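Long-range contacts in extracellular ligand-binding receptor (Rhodopseudomonas palustris, PDB 4F06), which binds p-hydroxybenzoic acid and probably delivers such lignin-derived aromatic acids to an ABC transporter as its solute-binding component: residues T122-T127 / E156-K161; V142-S147 / M197-L202; K226-G231 / L250-Y255; H335-V340 / F360-D365; Y341-E346 / N354-T359. One frame throughout, in Å; residues are numbered along the deposited sequence.

Interaction 1 (T122-T127 / E156-K161); sequences TMFQNT and ETAFKK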
# COMPACT_ATOMS: atom_id res chain seq x y z
N THR A 122 3.80 2.86 4.60
CA THR A 122 5.07 3.26 3.96
C THR A 122 5.99 2.07 3.78
O THR A 122 5.83 1.01 4.42
CB THR A 122 5.85 4.41 4.65
OG1 THR A 122 6.52 3.89 5.80
CG2 THR A 122 4.93 5.56 4.99
N MSE A 123 6.94 2.21 2.87
CA MSE A 123 7.92 1.16 2.67
C MSE A 123 8.77 0.92 3.90
O MSE A 123 9.00 -0.21 4.29
CB MSE A 123 8.79 1.47 1.46
CG MSE A 123 7.98 1.66 0.17
SE MSE A 123 6.80 0.18 -0.26
CE MSE A 123 8.09 -1.24 -0.14
N PHE A 124 9.25 1.99 4.55
CA PHE A 124 9.98 1.79 5.79
C PHE A 124 9.16 1.07 6.86
O PHE A 124 9.68 0.22 7.59
CB PHE A 124 10.38 3.17 6.36
CG PHE A 124 11.77 3.60 5.99
CD1 PHE A 124 12.03 4.22 4.74
CD2 PHE A 124 12.84 3.51 6.91
CE1 PHE A 124 13.33 4.64 4.43
CE2 PHE A 124 14.12 3.96 6.56
CZ PHE A 124 14.36 4.52 5.33
N GLN A 125 7.88 1.43 6.94
CA GLN A 125 6.99 0.84 7.94
C GLN A 125 6.91 -0.69 7.81
O GLN A 125 7.02 -1.39 8.81
CB GLN A 125 5.61 1.46 7.77
CG GLN A 125 4.58 1.07 8.84
CD GLN A 125 3.33 1.91 8.63
OE1 GLN A 125 2.83 2.06 7.49
NE2 GLN A 125 2.82 2.48 9.71
N ASN A 126 6.77 -1.20 6.59
CA ASN A 126 6.71 -2.64 6.37
C ASN A 126 8.09 -3.29 6.27
O ASN A 126 8.24 -4.48 6.59
CB ASN A 126 5.91 -2.99 5.10
CG ASN A 126 4.40 -2.77 5.24
OD1 ASN A 126 3.70 -2.32 4.28
ND2 ASN A 126 3.90 -3.13 6.39
N THR A 127 9.12 -2.54 5.86
CA THR A 127 10.45 -3.14 5.63
C THR A 127 11.25 -3.34 6.91
O THR A 127 12.01 -4.31 7.03
CB THR A 127 11.24 -2.29 4.62
OG1 THR A 127 10.56 -2.32 3.37
CG2 THR A 127 12.65 -2.87 4.40
N GLU A 156 15.07 -0.41 -0.01
CA GLU A 156 16.47 -0.79 0.05
C GLU A 156 17.17 -0.15 1.25
O GLU A 156 17.92 -0.83 1.97
CB GLU A 156 17.16 -0.40 -1.27
CG GLU A 156 18.66 -0.65 -1.25
CD GLU A 156 19.35 -0.20 -2.52
OE1 GLU A 156 18.72 0.33 -3.40
OE2 GLU A 156 20.59 -0.34 -2.57
N THR A 157 16.99 1.16 1.43
CA THR A 157 17.66 1.91 2.52
C THR A 157 17.20 1.35 3.87
O THR A 157 18.03 1.06 4.75
CB THR A 157 17.30 3.39 2.39
OG1 THR A 157 17.77 3.85 1.12
CG2 THR A 157 17.96 4.15 3.52
N ALA A 158 15.89 1.13 4.01
CA ALA A 158 15.36 0.63 5.28
C ALA A 158 15.90 -0.76 5.59
O ALA A 158 16.28 -1.08 6.75
CB ALA A 158 13.84 0.57 5.21
N PHE A 159 15.93 -1.64 4.58
CA PHE A 159 16.41 -3.00 4.84
C PHE A 159 17.91 -3.00 5.16
O PHE A 159 18.34 -3.66 6.13
CB PHE A 159 16.13 -3.94 3.64
CG PHE A 159 16.31 -5.37 4.01
CD1 PHE A 159 17.57 -5.98 4.00
CD2 PHE A 159 15.22 -6.12 4.44
CE1 PHE A 159 17.73 -7.31 4.39
CE2 PHE A 159 15.36 -7.45 4.80
CZ PHE A 159 16.63 -8.04 4.80
N LYS A 160 18.72 -2.30 4.36
CA LYS A 160 20.18 -2.25 4.64
C LYS A 160 20.41 -1.75 6.05
O LYS A 160 21.18 -2.39 6.80
CB LYS A 160 20.87 -1.27 3.70
CG LYS A 160 21.16 -1.81 2.34
CD LYS A 160 21.83 -0.73 1.50
CE LYS A 160 22.27 -1.26 0.14
NZ LYS A 160 23.05 -0.21 -0.58
N LYS A 161 19.80 -0.62 6.43
CA LYS A 161 20.11 -0.03 7.73
C LYS A 161 19.72 -0.97 8.87
O LYS A 161 20.47 -1.16 9.85
CB LYS A 161 19.41 1.33 7.87
CG LYS A 161 20.07 2.43 7.06
CD LYS A 161 19.48 3.81 7.30
CE LYS A 161 20.21 4.84 6.45
NZ LYS A 161 19.68 6.19 6.79
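Apolar contact carries this helix pair, and A158 meets both F124 and T127. The methyl of A158 sits over one face of the F124 ring, its CB 3.6 Å from the ring centroid and 15° off the normal, a CH-pi contact displaced toward CD2. At the ring's far end, F124 CZ reaches T157 CG2 at 4.0 Å. A chi1 of -63° in T127 puts OG1 beside the backbone N and CG2 anti to it, so the methyl crosses to the neighbouring helix, 3.7 Å from F159 CB and at the edge of that ring. No polar bond joins the two segments. T127 OG1 turns back to M123 O at 2.8 Å. T122 and Q125 form a capping box (Q125 N to T122 OG1 3.0 Å, T122 N to Q125 OE1 3.2 Å) and also bond D365 and H335, respectively. The short axes, 8.8 Å apart at -35°, join helices 123-136 and 150-165, which flank strand 141-147 in sequence, as in the alpha/beta lobe of a periplasmic binding protein.

Interaction 2 (V142-S147 / M197-L202); sequences VAIAVS and MIFTFL. With PHB (p-hydroxybenzoic acid), chain B.
A145 O takes two donors from the neighbouring strand: the hydroxyl of T200 at 2.8 Å from OG1 to O, and, weakly, the backbone N of F201 at 3.3 Å from N to O. T200 holds OG1 anti to its backbone N (chi1 -169°), which brings the hydroxyl alongside the strand, and the hydroxyl comes in tilted 30° from the plane of the A145 carbonyl. The rest of the ladder is regular parallel pairing, V142 with M197 through V146 with F201. A145 N gives to F199 O at 2.9 Å, and S147 N closes the ladder on F201 O at 3.0 Å. On the face of V142, I144, F199 and F201, the side chains pack side by side: V142 CG1 lies 4.1 Å from F199 CB, and I144 CG2 meets the edge of the F199 ring. F159 of helix 150-165 stacks on F199 and also touches V142 and I144. F201 carries the strand into the ligand pocket, its ring edge directed at p-hydroxybenzoic acid, with F201 CE1 3.6 Å from C3 of the ligand. Only carbon meets carbon there, so F201 shapes the site by apolar contact; polar recognition falls to others, including T82, Y149 and D232. The hydroxyl of T200 makes up for the long F201 bond, so the buried A145 carbonyl is probably well satisfied.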
# COMPACT_ATOMS: atom_id res chain seq x y z
N VAL A 142 22.20 -11.31 2.44
CA VAL A 142 20.98 -11.00 1.71
C VAL A 142 21.29 -10.28 0.40
O VAL A 142 22.18 -9.41 0.36
CB VAL A 142 20.04 -10.14 2.59
CG1 VAL A 142 18.90 -9.52 1.76
CG2 VAL A 142 19.44 -11.00 3.70
N ALA A 143 20.58 -10.66 -0.67
CA ALA A 143 20.57 -9.90 -1.91
C ALA A 143 19.27 -9.09 -1.94
O ALA A 143 18.16 -9.66 -1.81
CB ALA A 143 20.58 -10.85 -3.12
N ILE A 144 19.41 -7.77 -2.06
CA ILE A 144 18.26 -6.89 -2.22
C ILE A 144 17.97 -6.65 -3.69
O ILE A 144 18.90 -6.32 -4.42
CB ILE A 144 18.49 -5.54 -1.50
CG1 ILE A 144 18.71 -5.73 0.03
CG2 ILE A 144 17.37 -4.54 -1.81
CD1 ILE A 144 19.13 -4.46 0.75
N ALA A 145 16.71 -6.75 -4.08
CA ALA A 145 16.33 -6.43 -5.46
C ALA A 145 15.07 -5.56 -5.35
O ALA A 145 14.04 -6.03 -4.84
CB ALA A 145 16.01 -7.69 -6.27
N VAL A 146 15.16 -4.29 -5.78
CA VAL A 146 14.01 -3.41 -5.68
C VAL A 146 13.78 -2.68 -6.97
O VAL A 146 14.75 -2.39 -7.71
CB VAL A 146 14.20 -2.34 -4.56
CG1 VAL A 146 14.25 -2.99 -3.20
CG2 VAL A 146 15.42 -1.45 -4.80
N SER A 147 12.52 -2.35 -7.29
CA SER A 147 12.25 -1.50 -8.46
C SER A 147 12.95 -0.14 -8.24
O SER A 147 12.91 0.44 -7.14
CB SER A 147 10.76 -1.32 -8.68
OG SER A 147 10.20 -2.59 -8.97
N MSE A 197 19.21 -15.43 1.22
CA MSE A 197 17.87 -14.89 1.23
C MSE A 197 17.86 -13.68 0.29
O MSE A 197 18.87 -12.94 0.18
CB MSE A 197 17.45 -14.47 2.64
CG MSE A 197 16.03 -13.88 2.75
SE MSE A 197 15.53 -13.48 4.56
CE MSE A 197 15.34 -15.32 5.18
N ILE A 198 16.73 -13.47 -0.38
CA ILE A 198 16.45 -12.25 -1.16
C ILE A 198 15.47 -11.41 -0.38
O ILE A 198 14.54 -11.96 0.23
CB ILE A 198 15.76 -12.67 -2.48
CG1 ILE A 198 16.73 -13.46 -3.37
CG2 ILE A 198 15.25 -11.45 -3.24
CD1 ILE A 198 15.99 -14.25 -4.44
N PHE A 199 15.69 -10.10 -0.39
CA PHE A 199 14.65 -9.16 0.02
C PHE A 199 14.23 -8.37 -1.21
O PHE A 199 15.09 -7.83 -1.90
CB PHE A 199 15.12 -8.18 1.11
CG PHE A 199 14.11 -7.10 1.34
CD1 PHE A 199 12.88 -7.40 1.96
CD2 PHE A 199 14.35 -5.81 0.89
CE1 PHE A 199 11.90 -6.41 2.13
CE2 PHE A 199 13.38 -4.82 1.06
CZ PHE A 199 12.18 -5.11 1.69
N THR A 200 12.93 -8.30 -1.48
CA THR A 200 12.45 -7.60 -2.66
C THR A 200 11.21 -6.77 -2.43
O THR A 200 10.34 -7.07 -1.60
CB THR A 200 12.24 -8.62 -3.82
OG1 THR A 200 12.02 -7.93 -5.06
CG2 THR A 200 11.04 -9.47 -3.56
N PHE A 201 11.15 -5.70 -3.22
CA PHE A 201 9.94 -4.94 -3.46
C PHE A 201 9.85 -4.60 -4.95
O PHE A 201 10.86 -4.15 -5.53
CB PHE A 201 9.95 -3.58 -2.71
CG PHE A 201 8.94 -2.61 -3.29
CD1 PHE A 201 7.56 -2.71 -3.02
CD2 PHE A 201 9.38 -1.60 -4.17
CE1 PHE A 201 6.64 -1.87 -3.61
CE2 PHE A 201 8.45 -0.74 -4.76
CZ PHE A 201 7.09 -0.87 -4.49
N LEU A 202 8.67 -4.80 -5.53
CA LEU A 202 8.29 -4.19 -6.81
C LEU A 202 6.83 -3.77 -6.59
O LEU A 202 6.14 -4.35 -5.75
CB LEU A 202 8.38 -5.18 -7.98
CG LEU A 202 9.66 -6.03 -8.10
CD1 LEU A 202 9.57 -7.31 -7.29
CD2 LEU A 202 9.90 -6.35 -9.55
C1' PHB B . 4.28 3.36 -4.95
O1' PHB B . 4.46 4.07 -3.95
O2' PHB B . 4.55 3.76 -6.14
C1 PHB B . 3.77 1.97 -4.74
C2 PHB B . 4.00 1.31 -3.52
C3 PHB B . 3.58 0.01 -3.34
C4 PHB B . 2.97 -0.67 -4.37
C5 PHB B . 2.74 -0.04 -5.58
C6 PHB B . 3.15 1.27 -5.79
O4 PHB B . 2.58 -1.96 -4.27

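Interaction 3 (K226-G231 / L250-Y255); sequences KLMSTG and LSTYHY
A chi1 of -140°, away from a staggered position, swings the ring of Y253 over the backbone of G231, whose CA stands 3.5 Å from the ring centroid and 16° off the normal, a CH-pi contact over the face. The opposite face carries H254 CE1, so the ring is sandwiched. M228, its CG anti to the backbone N and its chain bent twice beyond, curls CE to 3.9 Å from L250 CB. The strands pair in parallel: T252 N gives to S229 O at 3.0 Å, and G231 N to T252 O at 2.9 Å. An alanine in place of Y253 would probably open a gap between G231 and H254 and leave D232 OD1 without the hydroxyl that Y253 offers it. The side chain of Y253 comes within about 4 Å of the bound ligand, nearest atoms, and D232 hydrogen-bonds to the ligand. Strands 226-230 and 250-253, with helix 239-242 between them, form a beta-alpha-beta unit at the edge of the aromatic-acid pocket.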
# COMPACT_ATOMS: atom_id res chain seq x y z
N LYS A 226 15.86 -18.26 0.31
CA LYS A 226 14.54 -17.90 0.82
C LYS A 226 14.14 -16.52 0.28
O LYS A 226 14.99 -15.71 -0.07
CB LYS A 226 14.52 -17.89 2.35
CG LYS A 226 14.88 -19.22 2.95
CD LYS A 226 14.93 -19.11 4.46
CE LYS A 226 15.18 -20.47 5.12
NZ LYS A 226 14.87 -20.43 6.57
N LEU A 227 12.83 -16.30 0.15
CA LEU A 227 12.34 -14.99 -0.27
C LEU A 227 11.62 -14.30 0.86
O LEU A 227 10.63 -14.84 1.42
CB LEU A 227 11.41 -15.15 -1.46
CG LEU A 227 10.83 -13.86 -2.06
CD1 LEU A 227 11.96 -12.98 -2.55
CD2 LEU A 227 9.88 -14.13 -3.23
N MSE A 228 12.11 -13.09 1.18
CA MSE A 228 11.41 -12.16 2.08
C MSE A 228 11.00 -10.98 1.20
O MSE A 228 11.78 -10.45 0.40
CB MSE A 228 12.32 -11.68 3.21
CG MSE A 228 11.72 -10.59 4.14
SE MSE A 228 10.14 -11.21 5.12
CE MSE A 228 11.04 -12.33 6.13
N SER A 229 9.76 -10.58 1.33
CA SER A 229 9.27 -9.47 0.55
C SER A 229 8.41 -8.59 1.42
O SER A 229 7.99 -9.00 2.49
CB SER A 229 8.48 -9.97 -0.66
OG SER A 229 7.30 -10.64 -0.28
N THR A 230 8.09 -7.38 0.95
CA THR A 230 6.92 -6.71 1.49
C THR A 230 5.71 -7.37 0.80
O THR A 230 5.79 -8.04 -0.25
CB THR A 230 6.98 -5.22 1.27
OG1 THR A 230 7.09 -4.96 -0.14
CG2 THR A 230 8.16 -4.59 2.00
N GLY A 231 4.55 -7.14 1.40
CA GLY A 231 3.32 -7.79 0.91
C GLY A 231 2.89 -7.35 -0.48
O GLY A 231 2.07 -8.01 -1.11
N LEU A 250 7.63 -15.72 2.39
CA LEU A 250 7.43 -14.86 3.54
C LEU A 250 7.26 -13.40 3.10
O LEU A 250 7.96 -12.92 2.17
CB LEU A 250 8.63 -14.93 4.49
CG LEU A 250 8.88 -16.33 5.07
CD1 LEU A 250 10.21 -16.37 5.81
CD2 LEU A 250 7.72 -16.75 5.97
N SER A 251 6.38 -12.67 3.78
CA SER A 251 6.24 -11.25 3.52
C SER A 251 5.83 -10.52 4.77
O SER A 251 5.15 -11.10 5.62
CB SER A 251 5.23 -11.00 2.39
OG SER A 251 3.93 -11.45 2.74
N THR A 252 6.13 -9.22 4.84
CA THR A 252 5.62 -8.38 5.90
C THR A 252 4.64 -7.38 5.29
O THR A 252 4.91 -6.78 4.24
CB THR A 252 6.73 -7.69 6.69
OG1 THR A 252 7.61 -7.06 5.75
CG2 THR A 252 7.48 -8.71 7.56
N TYR A 253 3.52 -7.16 5.95
CA TYR A 253 2.55 -6.24 5.42
C TYR A 253 1.53 -5.89 6.48
O TYR A 253 1.30 -6.65 7.45
CB TYR A 253 1.79 -6.82 4.23
CG TYR A 253 1.50 -5.89 3.06
CD1 TYR A 253 2.45 -4.93 2.63
CD2 TYR A 253 0.35 -6.06 2.27
CE1 TYR A 253 2.26 -4.17 1.47
CE2 TYR A 253 0.17 -5.35 1.09
CZ TYR A 253 1.11 -4.41 0.69
OH TYR A 253 0.89 -3.72 -0.48
N HIS A 254 0.87 -4.77 6.26
CA HIS A 254 -0.13 -4.21 7.18
C HIS A 254 -1.54 -4.79 6.99
O HIS A 254 -2.41 -4.56 7.81
CB HIS A 254 -0.16 -2.68 7.00
CG HIS A 254 -0.48 -2.34 5.59
ND1 HIS A 254 0.37 -2.65 4.55
CD2 HIS A 254 -1.63 -1.83 5.03
CE1 HIS A 254 -0.24 -2.35 3.39
NE2 HIS A 254 -1.46 -1.83 3.67
N TYR A 255 -1.78 -5.52 5.90
CA TYR A 255 -3.11 -6.07 5.66
C TYR A 255 -3.00 -7.41 4.97
O TYR A 255 -2.28 -7.54 3.96
CB TYR A 255 -4.00 -5.12 4.82
CG TYR A 255 -5.40 -5.70 4.61
CD1 TYR A 255 -6.26 -5.87 5.71
CD2 TYR A 255 -5.84 -6.15 3.36
CE1 TYR A 255 -7.52 -6.44 5.56
CE2 TYR A 255 -7.14 -6.69 3.21
CZ TYR A 255 -7.94 -6.87 4.32
OH TYR A 255 -9.18 -7.45 4.15

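Interaction 4 (H335-V340 / F360-D365); sequences HITQNV and FKAQPD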
# COMPACT_ATOMS: atom_id res chain seq x y z
N HIS A 335 0.62 10.15 8.85
CA HIS A 335 0.63 8.78 8.31
C HIS A 335 -0.03 7.81 9.29
O HIS A 335 0.07 7.98 10.53
CB HIS A 335 2.08 8.34 8.05
CG HIS A 335 2.12 6.99 7.46
ND1 HIS A 335 1.65 6.72 6.19
CD2 HIS A 335 2.43 5.77 8.04
CE1 HIS A 335 1.67 5.39 5.99
NE2 HIS A 335 2.16 4.80 7.10
N ILE A 336 -0.66 6.77 8.75
CA ILE A 336 -1.35 5.75 9.59
C ILE A 336 -0.34 4.85 10.33
O ILE A 336 0.43 4.12 9.73
CB ILE A 336 -2.32 4.96 8.69
CG1 ILE A 336 -3.26 4.09 9.53
CG2 ILE A 336 -1.62 4.18 7.57
CD1 ILE A 336 -4.50 3.61 8.78
N THR A 337 -0.38 4.93 11.68
CA THR A 337 0.32 3.98 12.53
C THR A 337 -0.49 2.70 12.60
O THR A 337 -1.71 2.76 12.77
CB THR A 337 0.50 4.58 13.92
OG1 THR A 337 1.44 5.65 13.78
CG2 THR A 337 1.08 3.56 14.92
N GLN A 338 0.15 1.55 12.45
CA GLN A 338 -0.61 0.30 12.29
C GLN A 338 0.30 -0.87 12.58
O GLN A 338 1.54 -0.82 12.49
CB GLN A 338 -1.14 0.20 10.86
CG GLN A 338 -0.03 0.16 9.77
CD GLN A 338 -0.64 0.36 8.40
OE1 GLN A 338 -1.81 0.06 8.21
NE2 GLN A 338 0.14 0.85 7.43
N ASN A 339 -0.32 -2.01 12.87
CA ASN A 339 0.44 -3.27 12.98
C ASN A 339 1.06 -3.64 11.63
O ASN A 339 0.48 -3.37 10.54
CB ASN A 339 -0.52 -4.40 13.33
CG ASN A 339 -1.22 -4.20 14.66
OD1 ASN A 339 -0.80 -3.36 15.50
ND2 ASN A 339 -2.28 -4.98 14.86
N VAL A 340 2.23 -4.27 11.69
CA VAL A 340 2.82 -4.95 10.53
C VAL A 340 2.90 -6.41 10.86
O VAL A 340 3.34 -6.76 11.97
CB VAL A 340 4.21 -4.34 10.19
CG1 VAL A 340 4.88 -5.13 9.06
CG2 VAL A 340 4.04 -2.86 9.79
N PHE A 360 3.67 -7.23 14.67
CA PHE A 360 4.55 -6.19 15.23
C PHE A 360 3.65 -4.98 15.38
O PHE A 360 3.34 -4.28 14.41
CB PHE A 360 5.73 -5.92 14.27
CG PHE A 360 6.56 -7.14 14.02
CD1 PHE A 360 7.54 -7.54 14.92
CD2 PHE A 360 6.35 -7.95 12.93
CE1 PHE A 360 8.30 -8.69 14.73
CE2 PHE A 360 7.08 -9.11 12.73
CZ PHE A 360 8.05 -9.50 13.65
N LYS A 361 3.19 -4.72 16.61
CA LYS A 361 2.15 -3.72 16.79
C LYS A 361 2.59 -2.28 16.59
O LYS A 361 3.71 -1.92 16.87
CB LYS A 361 1.53 -3.85 18.17
CG LYS A 361 0.68 -5.10 18.36
CD LYS A 361 0.20 -5.29 19.77
CE LYS A 361 -0.52 -4.10 20.28
NZ LYS A 361 -1.94 -4.32 19.91
N ALA A 362 1.65 -1.48 16.06
CA ALA A 362 1.70 -0.00 16.15
C ALA A 362 3.05 0.54 15.62
O ALA A 362 3.74 1.33 16.25
CB ALA A 362 1.44 0.40 17.61
N GLN A 363 3.38 0.12 14.38
CA GLN A 363 4.58 0.66 13.71
C GLN A 363 4.29 2.04 13.13
O GLN A 363 3.27 2.21 12.46
CB GLN A 363 5.01 -0.27 12.58
CG GLN A 363 5.25 -1.69 13.03
CD GLN A 363 6.38 -1.83 14.02
OE1 GLN A 363 6.16 -2.11 15.24
NE2 GLN A 363 7.58 -1.62 13.56
N PRO A 364 5.15 3.04 13.39
CA PRO A 364 5.03 4.34 12.74
C PRO A 364 5.72 4.32 11.35
O PRO A 364 6.19 3.27 10.90
CB PRO A 364 5.81 5.24 13.70
CG PRO A 364 6.98 4.36 14.10
CD PRO A 364 6.33 2.97 14.29
N ASP A 365 5.70 5.47 10.67
CA ASP A 365 6.54 5.58 9.48
C ASP A 365 8.00 5.69 9.91
O ASP A 365 8.49 6.80 10.15
CB ASP A 365 6.11 6.77 8.60
CG ASP A 365 7.00 6.92 7.40
OD1 ASP A 365 7.81 6.00 7.10
OD2 ASP A 365 6.90 7.96 6.73
O HOH W 1 -1.68 -1.78 17.55
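V340 and Q363 make the close apolar meeting of this antiparallel pair, V340 CG2 lying 3.7 Å from Q363 CG where the two side chains cross at about a right angle. Beside them V340 and F360 form a hydrogen-bonded pair: V340 N gives to F360 O at 2.9 Å and F360 N to V340 O at 2.8 Å. A second such pair joins Q338 and Q363, with Q363 N 2.8 Å from Q338 O. The register slips by one residue between these pairs, a beta bulge, and the chain turns its corner at A362. There the side chain of N339 stands in for a backbone partner: OD1 accepts from A362 N at 3.1 Å, in the amide plane and on a lone pair, while ND2 bonds Y341 OH, which helps fix the amide's rotation. The outer side is looser and wetter. A water donates to N339 OD1 at 2.7 Å and makes a weak, long bond with K361 NZ, beside exposed A362. At the other end the nearest atoms are carbons, H335 CD2 and D365 CB at 3.9 Å, whereas H335 ND1 and D365 OD2 stay 5.4 Å apart. D365 OD1 bonds S107 OG as well as T122. V340 and F360 both pack on P129 of helix 123-136, and strand 327-329 adjoins the far flank of strand 336-348 through T337 and S328.

Interaction 5 (Y341-E346 / N354-T359); sequences YLREVE and NRELET
Strands 341-346 and 354-359 run antiparallel at 140°, with a classic beta bulge where L357 and E358 both face L342; L342 O takes L357 N at 2.8 Å with an N-H...O angle of 176°, and E358 N weakly. E356 stacks its carboxylate on Y341, the two planes 15° apart and E356 OE2 3.4 Å from Y341 CD1. T359 OG1 comes to the edge of the same ring, 3.3 Å from Y341 CD2. A water links R343 NH1 to E356 OE2, while the R343 guanidinium covers N354 with its face. At the other end E346 OE1 receives R355 NH2 at 3.1 Å in a salt bridge, through its syn lone pair. An alanine for Y341 would probably leave the E356 carboxylate without its flat support and R324 O without its hydroxyl partner. E356 OE1 binds H259, and R343 NE binds S251. Backbone bonds from Y341 and R343 to Y253 and S251 set this hairpin against strand 250-253, and V345 and N354 touch helix 239-242.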
# COMPACT_ATOMS: atom_id res chain seq x y z
N TYR A 341 2.42 -7.27 9.98
CA TYR A 341 2.37 -8.69 10.26
C TYR A 341 3.41 -9.42 9.40
O TYR A 341 3.64 -9.07 8.25
CB TYR A 341 0.96 -9.25 9.94
CG TYR A 341 -0.16 -8.52 10.63
CD1 TYR A 341 -0.78 -7.39 10.04
CD2 TYR A 341 -0.63 -8.96 11.87
CE1 TYR A 341 -1.79 -6.72 10.66
CE2 TYR A 341 -1.69 -8.31 12.47
CZ TYR A 341 -2.28 -7.19 11.88
OH TYR A 341 -3.32 -6.55 12.53
N LEU A 342 3.99 -10.47 9.97
CA LEU A 342 4.73 -11.46 9.19
C LEU A 342 3.72 -12.47 8.69
O LEU A 342 2.95 -13.01 9.50
CB LEU A 342 5.80 -12.15 10.05
CG LEU A 342 6.49 -13.33 9.31
CD1 LEU A 342 7.32 -12.85 8.12
CD2 LEU A 342 7.31 -14.13 10.31
N ARG A 343 3.75 -12.76 7.38
CA ARG A 343 2.85 -13.77 6.80
C ARG A 343 3.67 -14.77 6.02
O ARG A 343 4.81 -14.51 5.61
CB ARG A 343 1.85 -13.14 5.82
CG ARG A 343 1.12 -11.89 6.39
CD ARG A 343 1.81 -10.57 6.02
NE ARG A 343 1.99 -10.44 4.56
CZ ARG A 343 1.01 -10.12 3.71
NH1 ARG A 343 -0.21 -9.73 4.14
NH2 ARG A 343 1.23 -10.22 2.40
N GLU A 344 3.06 -15.93 5.80
CA GLU A 344 3.61 -16.96 4.92
C GLU A 344 2.52 -17.39 3.95
O GLU A 344 1.35 -17.56 4.38
CB GLU A 344 4.07 -18.18 5.77
CG GLU A 344 4.67 -19.30 4.95
CD GLU A 344 5.11 -20.47 5.84
OE1 GLU A 344 5.32 -20.25 7.03
OE2 GLU A 344 5.23 -21.58 5.35
N VAL A 345 2.86 -17.62 2.69
CA VAL A 345 1.84 -18.15 1.76
C VAL A 345 1.52 -19.58 2.19
O VAL A 345 2.46 -20.40 2.32
CB VAL A 345 2.35 -18.11 0.31
CG1 VAL A 345 1.31 -18.73 -0.61
CG2 VAL A 345 2.66 -16.65 -0.14
N GLU A 346 0.24 -19.86 2.42
CA GLU A 346 -0.22 -21.17 2.89
C GLU A 346 -1.48 -21.53 2.14
O GLU A 346 -2.16 -20.68 1.62
CB GLU A 346 -0.58 -21.13 4.39
CG GLU A 346 0.61 -20.89 5.29
CD GLU A 346 0.26 -21.03 6.76
OE1 GLU A 346 -0.92 -21.37 7.12
OE2 GLU A 346 1.21 -20.82 7.56
N ASN A 354 -2.22 -15.38 2.45
CA ASN A 354 -1.07 -14.94 3.27
C ASN A 354 -1.48 -15.13 4.72
O ASN A 354 -2.24 -14.30 5.26
CB ASN A 354 -0.73 -13.47 2.96
CG ASN A 354 -0.18 -13.31 1.55
OD1 ASN A 354 -0.73 -12.54 0.72
ND2 ASN A 354 0.87 -14.01 1.25
N ARG A 355 -1.01 -16.21 5.35
CA ARG A 355 -1.41 -16.47 6.73
C ARG A 355 -0.55 -15.61 7.65
O ARG A 355 0.68 -15.70 7.61
CB ARG A 355 -1.14 -17.94 7.06
CG ARG A 355 -1.55 -18.34 8.50
CD ARG A 355 -3.04 -18.66 8.49
NE ARG A 355 -3.59 -19.13 9.75
CZ ARG A 355 -3.57 -20.39 10.18
NH1 ARG A 355 -4.13 -20.66 11.38
NH2 ARG A 355 -3.03 -21.38 9.45
N GLU A 356 -1.18 -14.79 8.50
CA GLU A 356 -0.44 -13.96 9.46
C GLU A 356 0.05 -14.83 10.61
O GLU A 356 -0.77 -15.49 11.29
CB GLU A 356 -1.31 -12.81 9.99
CG GLU A 356 -1.70 -11.84 8.85
CD GLU A 356 -2.73 -10.82 9.27
OE1 GLU A 356 -3.53 -11.11 10.21
OE2 GLU A 356 -2.80 -9.74 8.65
N LEU A 357 1.36 -14.82 10.84
CA LEU A 357 2.01 -15.70 11.83
C LEU A 357 2.51 -14.90 13.03
O LEU A 357 2.72 -15.47 14.10
CB LEU A 357 3.24 -16.39 11.20
CG LEU A 357 2.99 -17.23 9.98
CD1 LEU A 357 4.31 -17.84 9.54
CD2 LEU A 357 1.97 -18.31 10.23
N GLU A 358 2.81 -13.62 12.84
CA GLU A 358 3.33 -12.78 13.90
C GLU A 358 2.89 -11.37 13.68
O GLU A 358 2.74 -10.94 12.54
CB GLU A 358 4.86 -12.90 13.94
CG GLU A 358 5.50 -12.20 15.11
CD GLU A 358 7.00 -12.47 15.17
OE1 GLU A 358 7.59 -12.97 14.18
OE2 GLU A 358 7.61 -12.09 16.18
N THR A 359 2.67 -10.64 14.77
CA THR A 359 2.28 -9.22 14.72
C THR A 359 3.39 -8.36 15.33
O THR A 359 3.93 -8.71 16.38
CB THR A 359 1.00 -9.01 15.57
OG1 THR A 359 -0.03 -9.86 15.04
CG2 THR A 359 0.50 -7.57 15.47
O HOH W 2 -0.89 -8.79 6.85

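Interactions 2, 3, 4 and 5 lie on one mixed sheet: strand 197-201 of interaction 2 adjoins 226-230 of interaction 3, whose strand 250-253 adjoins 336-348 of interactions 4 and 5. Interaction 1 packs helices against it, its centre 11 Å from interaction 2, touching through aromatic side chains, and 12 Å from interaction 3. Along the chain interactions 1 and 2 cross, interaction 3 follows, and interaction 5 is nested inside interaction 4 on the same hairpin. Interactions 3 and 5 have centres 8 Å apart, whereas 2 and 4 stand 22 Å apart. Interactions 1 and 4 are joined by side-chain hydrogen bonds at the start of helix 123-136, while F201 and Y253, in interactions 2 and 3, reach the aromatic-acid site.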